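Local atomic coordinates of K Homology domain-containing protein (Pyrococcus horikoshii, PDB entry 2E3U), a protein that probably binds RNA through its KH domains and acts as a processing factor for pre-ribosomal RNA, as an archaeal Dim2p. Residues I67-D70 against E75-I78; I96-G101 against E117-I122; S158-S163 against V169-N174; K39-R44 against S163-T168; Q152-M157 against K182-K187. All coordinates share one frame; numbering follows the deposited sequence.

Interaction 1: residues I67-D70 against E75-I78; sequences ITID and EVWI
W77 turns the edge of its indole toward the neighbouring strand: CE3 comes within 3.5 Å of T68 O, which lies in the ring plane, and CZ3 meets D70 CB at 4.0 Å. With CG anti to the carbonyl carbon (chi1 -65°), the ring extends along the hairpin and brings its CZ3 edge up to D70 CB. Y37 adds an edge-to-face ring contact from strand 35-39. On the other face of the sheet I67 CG2 slants across V76 CG1 at 3.6 Å, while I69 and V76 run side by side; helices 42-49, 54-63 and 87-101 cover this apolar face. The backbones pair as an antiparallel hairpin in the sheet of the first KH domain, T68 and W77 exchanging both N-H...O bonds. A water spans T68 OG1 and W77 O, and D70 N reaches E75 O at 2.9 Å in a nearly straight bond. Beyond it the carboxylates of D70 and E75 lie alongside, OD1 and OE1 4.0 Å apart. This like-charge pair is probably tolerable because E75 OE1 bonds T73 OG1, E75 OE2 bonds Y37 OH, and D70 OD2 takes the N-H of E72, so each carboxylate has polar partners to offset the repulsion.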
# COMPACT_ATOMS: atom_id res chain seq x y z
N ILE A 67 -16.92 7.86 -0.75
CA ILE A 67 -16.59 6.44 -0.76
C ILE A 67 -17.83 5.62 -0.41
O ILE A 67 -18.51 5.90 0.58
CB ILE A 67 -15.39 6.19 0.22
CG1 ILE A 67 -14.15 6.90 -0.40
CG2 ILE A 67 -15.17 4.71 0.49
CD1 ILE A 67 -13.08 7.26 0.56
N THR A 68 -18.16 4.65 -1.26
CA THR A 68 -19.31 3.82 -0.99
C THR A 68 -18.82 2.40 -0.83
O THR A 68 -18.14 1.88 -1.71
CB THR A 68 -20.36 3.89 -2.13
OG1 THR A 68 -20.72 5.26 -2.36
CG2 THR A 68 -21.63 3.08 -1.76
N ILE A 69 -19.14 1.76 0.29
CA ILE A 69 -18.64 0.42 0.56
C ILE A 69 -19.75 -0.63 0.57
O ILE A 69 -20.80 -0.44 1.19
CB ILE A 69 -17.85 0.37 1.87
CG1 ILE A 69 -16.78 1.47 1.89
CG2 ILE A 69 -17.21 -1.05 2.06
CD1 ILE A 69 -16.11 1.64 3.22
N ASP A 70 -19.54 -1.74 -0.14
CA ASP A 70 -20.38 -2.92 0.06
C ASP A 70 -19.69 -3.80 1.13
O ASP A 70 -18.61 -4.33 0.89
CB ASP A 70 -20.50 -3.66 -1.27
CG ASP A 70 -21.64 -4.63 -1.31
OD1 ASP A 70 -22.23 -4.74 -2.42
OD2 ASP A 70 -21.94 -5.31 -0.30
N GLU A 75 -16.55 -4.63 -2.17
CA GLU A 75 -16.54 -3.73 -3.30
C GLU A 75 -16.57 -2.27 -2.84
O GLU A 75 -17.37 -1.92 -1.98
CB GLU A 75 -17.74 -4.01 -4.21
CG GLU A 75 -17.52 -5.22 -5.12
CD GLU A 75 -18.77 -5.62 -5.86
OE1 GLU A 75 -19.73 -6.05 -5.20
OE2 GLU A 75 -18.79 -5.52 -7.11
N VAL A 76 -15.71 -1.43 -3.42
CA VAL A 76 -15.68 -0.00 -3.06
C VAL A 76 -15.71 0.89 -4.29
O VAL A 76 -14.97 0.67 -5.24
CB VAL A 76 -14.45 0.38 -2.17
CG1 VAL A 76 -14.61 1.81 -1.59
CG2 VAL A 76 -14.22 -0.67 -1.03
N TRP A 77 -16.59 1.89 -4.23
CA TRP A 77 -16.73 2.93 -5.25
C TRP A 77 -16.21 4.28 -4.73
O TRP A 77 -16.65 4.76 -3.69
CB TRP A 77 -18.22 3.07 -5.67
CG TRP A 77 -18.77 1.87 -6.36
CD1 TRP A 77 -18.87 1.70 -7.70
CD2 TRP A 77 -19.33 0.67 -5.75
NE1 TRP A 77 -19.42 0.47 -7.97
CE2 TRP A 77 -19.73 -0.17 -6.80
CE3 TRP A 77 -19.54 0.25 -4.42
CZ2 TRP A 77 -20.31 -1.45 -6.59
CZ3 TRP A 77 -20.13 -1.02 -4.20
CH2 TRP A 77 -20.51 -1.85 -5.28
N ILE A 78 -15.29 4.89 -5.46
CA ILE A 78 -14.78 6.19 -5.13
C ILE A 78 -15.31 7.17 -6.16
O ILE A 78 -14.98 7.08 -7.34
CB ILE A 78 -13.23 6.23 -5.04
CG1 ILE A 78 -12.70 5.21 -4.02
CG2 ILE A 78 -12.75 7.67 -4.68
CD1 ILE A 78 -12.38 3.77 -4.60
O HOH W 1 -18.79 6.50 -4.15

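Interaction 2: residues I96-G101 against E117-I122; sequences IVLAIG and EYLEII
L119 pushes both methyls of its fork against helix 87-101, and nearly the whole contact rests on them. CD2 touches L98 CB at 3.7 Å and sits 3.8 Å from A99 N, while CD1 reaches A99 CB at the longer distance of 4.2 Å. With CG anti to the backbone N (chi1 173°), the leucine fork is held out from the strand, and the small A99 lets it come close to the helix backbone. That is the tight part. Further along the strand the fit slackens: I121 also points toward the helix, yet its CD1 comes no closer than 4.8 Å, to L98 O, and L98 and L119 themselves are only partly enclosed. No hydrogen bond crosses between the two segments. The contact joins the last helix of the first KH domain to the first strand of the second. L119 also leans on I172 of the adjoining strand 168-173, and I121 on T168 and A170. The helix turns V97 and I100 the other way, toward L48 in helix 42-49 of its own domain, whereas Y118 and E120 on the strand face helix 175-189, so that helix and strand meet between the two domain cores.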
# COMPACT_ATOMS: atom_id res chain seq x y z
N ILE A 96 -5.57 4.97 -1.64
CA ILE A 96 -5.62 4.85 -0.19
C ILE A 96 -6.46 3.66 0.25
O ILE A 96 -6.03 2.88 1.11
CB ILE A 96 -6.18 6.14 0.48
CG1 ILE A 96 -5.17 7.27 0.33
CG2 ILE A 96 -6.56 5.90 1.96
CD1 ILE A 96 -5.78 8.67 0.61
N VAL A 97 -7.67 3.55 -0.33
CA VAL A 97 -8.51 2.36 -0.20
C VAL A 97 -7.78 1.05 -0.53
O VAL A 97 -7.83 0.06 0.27
CB VAL A 97 -9.76 2.45 -1.12
CG1 VAL A 97 -10.56 1.15 -1.11
CG2 VAL A 97 -10.63 3.65 -0.69
N LEU A 98 -7.15 1.01 -1.71
CA LEU A 98 -6.31 -0.14 -2.11
C LEU A 98 -5.14 -0.45 -1.16
O LEU A 98 -4.86 -1.62 -0.91
CB LEU A 98 -5.72 0.08 -3.52
CG LEU A 98 -6.68 0.00 -4.68
CD1 LEU A 98 -5.91 0.39 -5.93
CD2 LEU A 98 -7.25 -1.47 -4.76
N ALA A 99 -4.47 0.61 -0.68
CA ALA A 99 -3.37 0.49 0.28
C ALA A 99 -3.85 -0.12 1.62
O ALA A 99 -3.23 -1.04 2.14
CB ALA A 99 -2.71 1.87 0.51
N ILE A 100 -4.95 0.41 2.18
CA ILE A 100 -5.61 -0.20 3.34
C ILE A 100 -6.00 -1.68 3.08
O ILE A 100 -5.74 -2.56 3.88
CB ILE A 100 -6.85 0.64 3.78
CG1 ILE A 100 -6.40 2.06 4.17
CG2 ILE A 100 -7.63 -0.05 4.97
CD1 ILE A 100 -7.57 3.06 4.37
N GLY A 101 -6.61 -1.94 1.94
CA GLY A 101 -6.95 -3.28 1.56
C GLY A 101 -5.79 -4.22 1.48
O GLY A 101 -5.96 -5.42 1.78
N GLU A 117 3.72 10.94 -4.55
CA GLU A 117 3.69 9.63 -3.88
C GLU A 117 2.73 8.71 -4.62
O GLU A 117 1.63 9.13 -5.01
CB GLU A 117 3.32 9.77 -2.40
CG GLU A 117 4.22 9.00 -1.49
CD GLU A 117 5.37 9.80 -0.95
OE1 GLU A 117 5.66 10.91 -1.39
OE2 GLU A 117 6.02 9.30 -0.04
N TYR A 118 3.16 7.46 -4.81
CA TYR A 118 2.41 6.47 -5.58
C TYR A 118 2.33 5.17 -4.79
O TYR A 118 3.08 4.96 -3.83
CB TYR A 118 3.10 6.18 -6.92
CG TYR A 118 3.19 7.38 -7.86
CD1 TYR A 118 2.30 7.55 -8.92
CD2 TYR A 118 4.17 8.35 -7.66
CE1 TYR A 118 2.40 8.66 -9.77
CE2 TYR A 118 4.27 9.47 -8.50
CZ TYR A 118 3.37 9.62 -9.54
OH TYR A 118 3.51 10.72 -10.37
N LEU A 119 1.43 4.31 -5.23
CA LEU A 119 1.19 3.02 -4.65
C LEU A 119 1.60 2.02 -5.70
O LEU A 119 1.27 2.21 -6.86
CB LEU A 119 -0.30 2.84 -4.31
CG LEU A 119 -0.71 1.46 -3.86
CD1 LEU A 119 0.01 0.99 -2.56
CD2 LEU A 119 -2.26 1.39 -3.72
N GLU A 120 2.30 0.97 -5.29
CA GLU A 120 2.61 -0.14 -6.18
C GLU A 120 2.32 -1.45 -5.46
O GLU A 120 2.86 -1.69 -4.40
CB GLU A 120 4.07 -0.09 -6.72
CG GLU A 120 4.55 -1.45 -7.32
CD GLU A 120 5.49 -1.36 -8.52
OE1 GLU A 120 5.58 -2.35 -9.29
OE2 GLU A 120 6.15 -0.32 -8.74
N ILE A 121 1.45 -2.27 -6.04
CA ILE A 121 1.15 -3.61 -5.51
C ILE A 121 1.80 -4.71 -6.35
O ILE A 121 1.61 -4.81 -7.55
CB ILE A 121 -0.36 -3.93 -5.46
CG1 ILE A 121 -1.21 -2.74 -5.04
CG2 ILE A 121 -0.63 -5.17 -4.59
CD1 ILE A 121 -1.04 -2.31 -3.66
N ILE A 122 2.55 -5.57 -5.66
CA ILE A 122 3.28 -6.66 -6.28
C ILE A 122 2.67 -7.99 -5.83
O ILE A 122 2.54 -8.23 -4.63
CB ILE A 122 4.79 -6.61 -5.87
CG1 ILE A 122 5.48 -5.36 -6.43
CG2 ILE A 122 5.53 -7.84 -6.33
CD1 ILE A 122 5.24 -5.17 -7.95

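Interaction 3: residues S158-S163 against V169-N174; sequences SGASVS and VAIIGN
A160 CB and I171 CG2 meet at 3.5 Å, closer than carbons usually pack, and farther along the same face V162 CG1 crosses V169 CG1 obliquely at 3.7 Å. V162 and V169 both hold CG1 anti to the backbone N (chi1 173° and -166°), which turns these methyls toward each other. On the other face S161 pairs with I172 and S163 with A170, CB beside CB. Four backbone bonds join the strands: S161 N to I172 O and S163 N to A170 O lie in the carbonyl plane, whereas I172 N and A170 N approach S161 O and S163 O tilted out of it. The shortest, A170 N to S163 O, is 2.7 Å. G173 lies beside A160, where the lack of a side chain avoids crowding the A160 CB. These strands form the hairpin of the second KH domain, a type I KH fold, with strand 168-173 central in the sheet between 161-165 and 118-123. The entry to it is shaped by an ST turn, in which S158 OG accepts from A160 N at 3.1 Å, and by G159, which leaves helix 149-158 with positive phi. S158 OG is also bonded to I154 O. From the same helix E155 OE2 takes the N-H of V162. Helix 175-189 covers the apolar face, A181 lying on A160 and I185 on V169, while on the serine face R111 bonds S161 OG and S163 OG reaches R102 O.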
# COMPACT_ATOMS: atom_id res chain seq x y z
N SER A 158 15.33 2.78 1.81
CA SER A 158 14.68 3.21 0.56
C SER A 158 13.79 4.48 0.73
O SER A 158 13.61 5.20 -0.22
CB SER A 158 13.79 2.09 0.02
OG SER A 158 12.62 1.98 0.84
N GLY A 159 13.24 4.71 1.91
CA GLY A 159 12.30 5.81 2.14
C GLY A 159 10.83 5.47 1.78
O GLY A 159 9.91 6.27 2.01
N ALA A 160 10.62 4.30 1.19
CA ALA A 160 9.28 3.80 0.90
C ALA A 160 8.62 3.14 2.14
O ALA A 160 9.30 2.65 3.03
CB ALA A 160 9.33 2.80 -0.27
N SER A 161 7.29 3.14 2.18
CA SER A 161 6.54 2.36 3.15
C SER A 161 6.22 1.03 2.49
O SER A 161 5.93 0.99 1.29
CB SER A 161 5.24 3.08 3.51
OG SER A 161 5.45 4.33 4.16
N VAL A 162 6.23 -0.06 3.26
CA VAL A 162 6.09 -1.43 2.72
C VAL A 162 5.12 -2.25 3.53
O VAL A 162 5.23 -2.33 4.72
CB VAL A 162 7.43 -2.19 2.73
CG1 VAL A 162 7.22 -3.67 2.32
CG2 VAL A 162 8.48 -1.47 1.81
N SER A 163 4.17 -2.89 2.86
CA SER A 163 3.20 -3.76 3.53
C SER A 163 3.19 -5.16 2.87
O SER A 163 2.93 -5.30 1.67
CB SER A 163 1.79 -3.13 3.43
OG SER A 163 0.83 -4.03 3.91
N VAL A 169 2.97 -7.76 -1.81
CA VAL A 169 3.72 -6.74 -1.09
C VAL A 169 3.24 -5.45 -1.71
O VAL A 169 3.09 -5.39 -2.92
CB VAL A 169 5.28 -6.82 -1.32
CG1 VAL A 169 6.03 -5.98 -0.29
CG2 VAL A 169 5.74 -8.20 -1.23
N ALA A 170 3.01 -4.42 -0.89
CA ALA A 170 2.58 -3.12 -1.42
C ALA A 170 3.56 -2.03 -0.95
O ALA A 170 4.04 -2.09 0.16
CB ALA A 170 1.15 -2.79 -1.00
N ILE A 171 3.84 -1.06 -1.82
CA ILE A 171 4.86 -0.06 -1.59
C ILE A 171 4.28 1.32 -1.84
O ILE A 171 3.48 1.50 -2.76
CB ILE A 171 6.10 -0.28 -2.50
CG1 ILE A 171 6.51 -1.76 -2.50
CG2 ILE A 171 7.26 0.62 -2.04
CD1 ILE A 171 7.69 -2.14 -3.47
N ILE A 172 4.62 2.27 -0.97
CA ILE A 172 4.21 3.67 -1.10
C ILE A 172 5.45 4.52 -1.05
O ILE A 172 6.25 4.37 -0.14
CB ILE A 172 3.22 4.14 0.02
CG1 ILE A 172 1.89 3.39 -0.09
CG2 ILE A 172 2.97 5.63 -0.13
CD1 ILE A 172 1.01 3.51 1.18
N GLY A 173 5.63 5.36 -2.05
CA GLY A 173 6.86 6.09 -2.20
C GLY A 173 6.81 6.97 -3.41
O GLY A 173 5.91 6.85 -4.22
N ASN A 174 7.78 7.87 -3.54
CA ASN A 174 7.98 8.46 -4.86
C ASN A 174 8.55 7.36 -5.80
O ASN A 174 8.99 6.32 -5.31
CB ASN A 174 8.82 9.75 -4.80
CG ASN A 174 10.29 9.49 -4.50
OD1 ASN A 174 10.95 10.30 -3.85
ND2 ASN A 174 10.81 8.40 -5.00

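Interaction 4: residues K39-R44 against S163-T168; sequences KIPKDR and SVYGKT
The turn end of the second KH domain's hairpin reaches the start of helix 42-49 in the first, where Y165 meets P41, D43 and R44 at the protein surface. The Y165 side chain, ring and hydroxyl, carries the whole contact. D43 OD1 approaches the ring edge in the ring plane and stands only 2.4 Å from Y165 OH, too short a distance to read in detail; the carboxylate is turned 45° from the ring. R44 crosses obliquely with its aliphatic part, CD lying 3.6 Å from Y165 OH. A bend at chi2 brings CD to the hydroxyl, and another at chi3 leaves CZ 5.7 Å from the ring centroid, at most a weak cation-pi attraction. P41 CG adds an apolar touch to Y165 CE1 at 4.3 Å. Y165 ends strand 161-165 and begins a type II' beta turn that runs to T168, with G166 at positive phi; Y165 N to T168 O and T168 N to Y165 O, both 3.0 Å, tie off the turn. At chi1 -174° the ring leaves the hairpin on the side toward the first domain, whereas V164 points to helix 136-144. Replacing the tyrosine with an alanine would probably open a gap between the segments and leave P41, D43 and R44 without their partner on this hairpin. On the first-domain side R44 N bonds P41 O at 2.8 Å. R44 NE is held by I100 O at the end of helix 87-101. R102, just beyond that helix, touches both P41 and Y165 and bonds T168 OG1 through NH1.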
# COMPACT_ATOMS: atom_id res chain seq x y z
N LYS A 39 -11.96 -3.52 -5.28
CA LYS A 39 -12.41 -4.57 -4.38
C LYS A 39 -11.27 -4.83 -3.42
O LYS A 39 -10.15 -5.05 -3.86
CB LYS A 39 -12.74 -5.83 -5.19
CG LYS A 39 -13.63 -6.87 -4.50
CD LYS A 39 -14.62 -7.47 -5.50
CE LYS A 39 -15.43 -8.60 -4.89
NZ LYS A 39 -16.14 -9.48 -5.90
N ILE A 40 -11.57 -4.79 -2.11
CA ILE A 40 -10.60 -5.08 -1.05
C ILE A 40 -11.06 -6.34 -0.30
O ILE A 40 -12.23 -6.71 -0.41
CB ILE A 40 -10.38 -3.85 -0.08
CG1 ILE A 40 -11.61 -3.60 0.84
CG2 ILE A 40 -10.00 -2.60 -0.88
CD1 ILE A 40 -11.30 -2.65 2.06
N PRO A 41 -10.15 -7.03 0.42
CA PRO A 41 -10.56 -8.24 1.16
C PRO A 41 -11.60 -7.93 2.21
O PRO A 41 -11.54 -6.86 2.81
CB PRO A 41 -9.27 -8.71 1.86
CG PRO A 41 -8.15 -7.97 1.24
CD PRO A 41 -8.71 -6.73 0.58
N LYS A 42 -12.52 -8.86 2.44
CA LYS A 42 -13.50 -8.75 3.54
C LYS A 42 -12.82 -8.51 4.89
O LYS A 42 -13.30 -7.74 5.74
CB LYS A 42 -14.39 -9.99 3.58
CG LYS A 42 -15.64 -9.93 2.68
CD LYS A 42 -15.36 -10.29 1.21
CE LYS A 42 -15.40 -11.81 0.93
NZ LYS A 42 -16.75 -12.46 1.11
N ASP A 43 -11.70 -9.20 5.08
CA ASP A 43 -10.73 -8.93 6.14
C ASP A 43 -10.47 -7.43 6.44
O ASP A 43 -10.29 -7.01 7.60
CB ASP A 43 -9.41 -9.63 5.74
CG ASP A 43 -8.62 -10.12 6.94
OD1 ASP A 43 -7.59 -9.48 7.26
OD2 ASP A 43 -9.03 -11.15 7.55
N ARG A 44 -10.48 -6.60 5.41
CA ARG A 44 -10.03 -5.21 5.58
C ARG A 44 -11.11 -4.15 5.69
O ARG A 44 -10.82 -2.99 6.04
CB ARG A 44 -9.00 -4.85 4.50
CG ARG A 44 -7.77 -5.73 4.56
CD ARG A 44 -7.02 -5.56 5.86
NE ARG A 44 -6.40 -4.24 5.93
CZ ARG A 44 -5.70 -3.79 6.98
NH1 ARG A 44 -5.16 -2.59 6.95
NH2 ARG A 44 -5.51 -4.57 8.04
N SER A 163 4.17 -2.89 2.86
CA SER A 163 3.20 -3.76 3.53
C SER A 163 3.19 -5.16 2.87
O SER A 163 2.93 -5.30 1.67
CB SER A 163 1.79 -3.13 3.43
OG SER A 163 0.83 -4.03 3.91
N VAL A 164 3.54 -6.17 3.66
CA VAL A 164 3.52 -7.55 3.22
C VAL A 164 2.24 -8.16 3.79
O VAL A 164 2.02 -8.19 5.00
CB VAL A 164 4.81 -8.28 3.64
CG1 VAL A 164 4.90 -9.68 3.02
CG2 VAL A 164 6.04 -7.47 3.22
N TYR A 165 1.37 -8.63 2.92
CA TYR A 165 0.03 -9.01 3.33
C TYR A 165 -0.49 -10.04 2.34
O TYR A 165 -0.56 -9.78 1.14
CB TYR A 165 -0.89 -7.76 3.40
CG TYR A 165 -2.26 -8.06 3.95
CD1 TYR A 165 -3.34 -8.30 3.09
CD2 TYR A 165 -2.49 -8.15 5.33
CE1 TYR A 165 -4.60 -8.63 3.59
CE2 TYR A 165 -3.75 -8.46 5.85
CZ TYR A 165 -4.81 -8.69 4.96
OH TYR A 165 -6.08 -8.99 5.44
N GLY A 166 -0.83 -11.23 2.85
CA GLY A 166 -1.32 -12.32 2.02
C GLY A 166 -0.40 -12.58 0.85
O GLY A 166 0.79 -12.89 1.02
N LYS A 167 -0.95 -12.41 -0.35
CA LYS A 167 -0.27 -12.76 -1.59
C LYS A 167 0.44 -11.57 -2.25
O LYS A 167 0.92 -11.69 -3.38
CB LYS A 167 -1.26 -13.44 -2.56
CG LYS A 167 -1.77 -14.81 -2.06
CD LYS A 167 -2.59 -15.54 -3.12
CE LYS A 167 -1.69 -16.36 -4.07
NZ LYS A 167 -2.48 -17.30 -4.93
N THR A 168 0.51 -10.44 -1.56
CA THR A 168 1.11 -9.23 -2.14
C THR A 168 2.12 -8.60 -1.22
O THR A 168 2.12 -8.85 -0.02
CB THR A 168 0.08 -8.14 -2.48
OG1 THR A 168 -0.56 -7.70 -1.27
CG2 THR A 168 -0.98 -8.64 -3.50

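Interaction 5: residues Q152-M157 against K182-K187; sequences QIIEEM and KTAIEK
I154 and I185 both carry CG1 anti to the carbonyl carbon (chi1 -55° and -74°), and I154 is extended beyond it (chi2 170°), which stretches its CD1 across the gap between helices 149-158 and 175-189. That methyl reaches I185 CG1 at 3.9 Å, the two side chains crossing at about a right angle, so that the end of one meets the flank of the other. The second branch of I154, CG2, turns to A184 and comes within 4.4 Å of its CB, a looser touch. A184 lies nearest in the backbone as well, its CA 7.1 Å from that of I154; a side chain of one carbon there lets the isoleucine face the helix directly. A181 and L188 of helix 175-189 also touch I154. I185 also packs on V169 and I171 of strand 168-173, joining this pair to the apolar layer between sheet and helices of the second KH domain. Charged residues of the two segments look elsewhere: E155 forms a salt bridge with R108, and K182 one with E120. Helix 194-203 lies near both helices, with Y198 against I153 and Y200 against T183. Across the contact itself there is no hydrogen bond or ion pair and all three touching residues are buried, which implies that the helices are held here by apolar burial and shape, without a directional bond to fix their spacing.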
# COMPACT_ATOMS: atom_id res chain seq x y z
N GLN A 152 11.74 -3.23 8.23
CA GLN A 152 12.20 -1.93 8.75
C GLN A 152 13.50 -1.39 8.06
O GLN A 152 13.60 -0.20 7.73
CB GLN A 152 12.40 -2.06 10.25
CG GLN A 152 12.49 -0.77 11.00
CD GLN A 152 12.49 -0.96 12.52
OE1 GLN A 152 12.87 -0.04 13.24
NE2 GLN A 152 12.04 -2.14 13.02
N ILE A 153 14.49 -2.25 7.84
CA ILE A 153 15.68 -1.85 7.11
C ILE A 153 15.35 -1.36 5.67
O ILE A 153 15.78 -0.24 5.26
CB ILE A 153 16.73 -2.97 7.09
CG1 ILE A 153 17.22 -3.25 8.54
CG2 ILE A 153 17.88 -2.60 6.07
CD1 ILE A 153 18.03 -4.50 8.75
N ILE A 154 14.55 -2.15 4.93
CA ILE A 154 14.05 -1.74 3.59
C ILE A 154 13.39 -0.37 3.62
O ILE A 154 13.70 0.45 2.80
CB ILE A 154 13.09 -2.77 2.91
CG1 ILE A 154 13.76 -4.14 2.83
CG2 ILE A 154 12.70 -2.31 1.49
CD1 ILE A 154 12.84 -5.23 2.41
N GLU A 155 12.48 -0.12 4.56
CA GLU A 155 11.79 1.16 4.60
C GLU A 155 12.72 2.35 4.93
O GLU A 155 12.63 3.42 4.30
CB GLU A 155 10.65 1.12 5.64
CG GLU A 155 9.55 0.11 5.34
CD GLU A 155 8.38 0.29 6.25
OE1 GLU A 155 8.62 0.44 7.47
OE2 GLU A 155 7.22 0.30 5.77
N GLU A 156 13.59 2.16 5.94
CA GLU A 156 14.48 3.23 6.39
C GLU A 156 15.38 3.65 5.24
O GLU A 156 15.50 4.84 4.94
CB GLU A 156 15.34 2.78 7.58
CG GLU A 156 16.30 3.88 8.10
CD GLU A 156 15.54 5.09 8.62
OE1 GLU A 156 15.92 6.24 8.30
OE2 GLU A 156 14.52 4.88 9.33
N MET A 157 15.97 2.65 4.58
CA MET A 157 17.00 2.89 3.56
C MET A 157 16.47 3.32 2.21
O MET A 157 17.09 4.14 1.55
CB MET A 157 17.95 1.70 3.47
CG MET A 157 19.13 1.89 4.48
SD MET A 157 20.32 0.62 4.23
CE MET A 157 21.41 0.69 5.65
N LYS A 182 11.34 -2.00 -4.09
CA LYS A 182 11.00 -3.08 -5.03
C LYS A 182 12.19 -3.99 -5.35
O LYS A 182 12.08 -5.22 -5.25
CB LYS A 182 10.40 -2.52 -6.35
CG LYS A 182 9.57 -3.53 -7.11
CD LYS A 182 9.23 -3.09 -8.55
CE LYS A 182 8.77 -4.30 -9.37
NZ LYS A 182 7.88 -3.95 -10.51
N THR A 183 13.28 -3.38 -5.79
CA THR A 183 14.54 -4.11 -6.09
C THR A 183 15.10 -4.94 -4.91
O THR A 183 15.43 -6.10 -5.11
CB THR A 183 15.62 -3.17 -6.64
OG1 THR A 183 15.08 -2.45 -7.75
CG2 THR A 183 16.82 -3.95 -7.12
N ALA A 184 15.17 -4.35 -3.71
CA ALA A 184 15.60 -5.06 -2.50
C ALA A 184 14.70 -6.27 -2.21
O ALA A 184 15.18 -7.35 -1.91
CB ALA A 184 15.59 -4.12 -1.32
N ILE A 185 13.39 -6.04 -2.30
CA ILE A 185 12.37 -7.08 -2.05
C ILE A 185 12.51 -8.25 -3.04
O ILE A 185 12.45 -9.40 -2.64
CB ILE A 185 10.94 -6.44 -2.11
CG1 ILE A 185 10.67 -5.60 -0.86
CG2 ILE A 185 9.82 -7.47 -2.39
CD1 ILE A 185 9.43 -4.67 -1.02
N GLU A 186 12.68 -7.94 -4.33
CA GLU A 186 12.95 -8.91 -5.37
C GLU A 186 14.19 -9.77 -5.08
O GLU A 186 14.12 -10.99 -5.11
CB GLU A 186 13.05 -8.21 -6.74
CG GLU A 186 11.68 -7.83 -7.36
CD GLU A 186 11.77 -7.00 -8.65
OE1 GLU A 186 12.84 -6.38 -8.93
OE2 GLU A 186 10.76 -6.94 -9.37
N LYS A 187 15.32 -9.13 -4.77
CA LYS A 187 16.51 -9.82 -4.26
C LYS A 187 16.26 -10.78 -3.09
O LYS A 187 16.70 -11.92 -3.10
CB LYS A 187 17.59 -8.80 -3.88
CG LYS A 187 18.25 -8.18 -5.08
CD LYS A 187 18.97 -6.94 -4.70
CE LYS A 187 19.39 -6.21 -5.97
NZ LYS A 187 20.61 -6.86 -6.55

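How the interactions relate
The chain opens interaction 4 at 39-44 and closes it only at 163-168, bringing the first KH domain against the hairpin turn of the second. Nested inside that long loop come interaction 1, a short hairpin of the first sheet, and then interaction 2, which links the first domain's last helix to strand 118-123. The two follow in series along the chain, and V76 and I78 packing on V97 brings them into contact. Interaction 5 opens at 152-157 and closes at 182-187, so it crosses interaction 4. Interaction 3 is nested within interaction 5, shares S163 with interaction 4 and crosses it too; its strand 169-173 bonds with 118-122 of interaction 2, completing the second sheet.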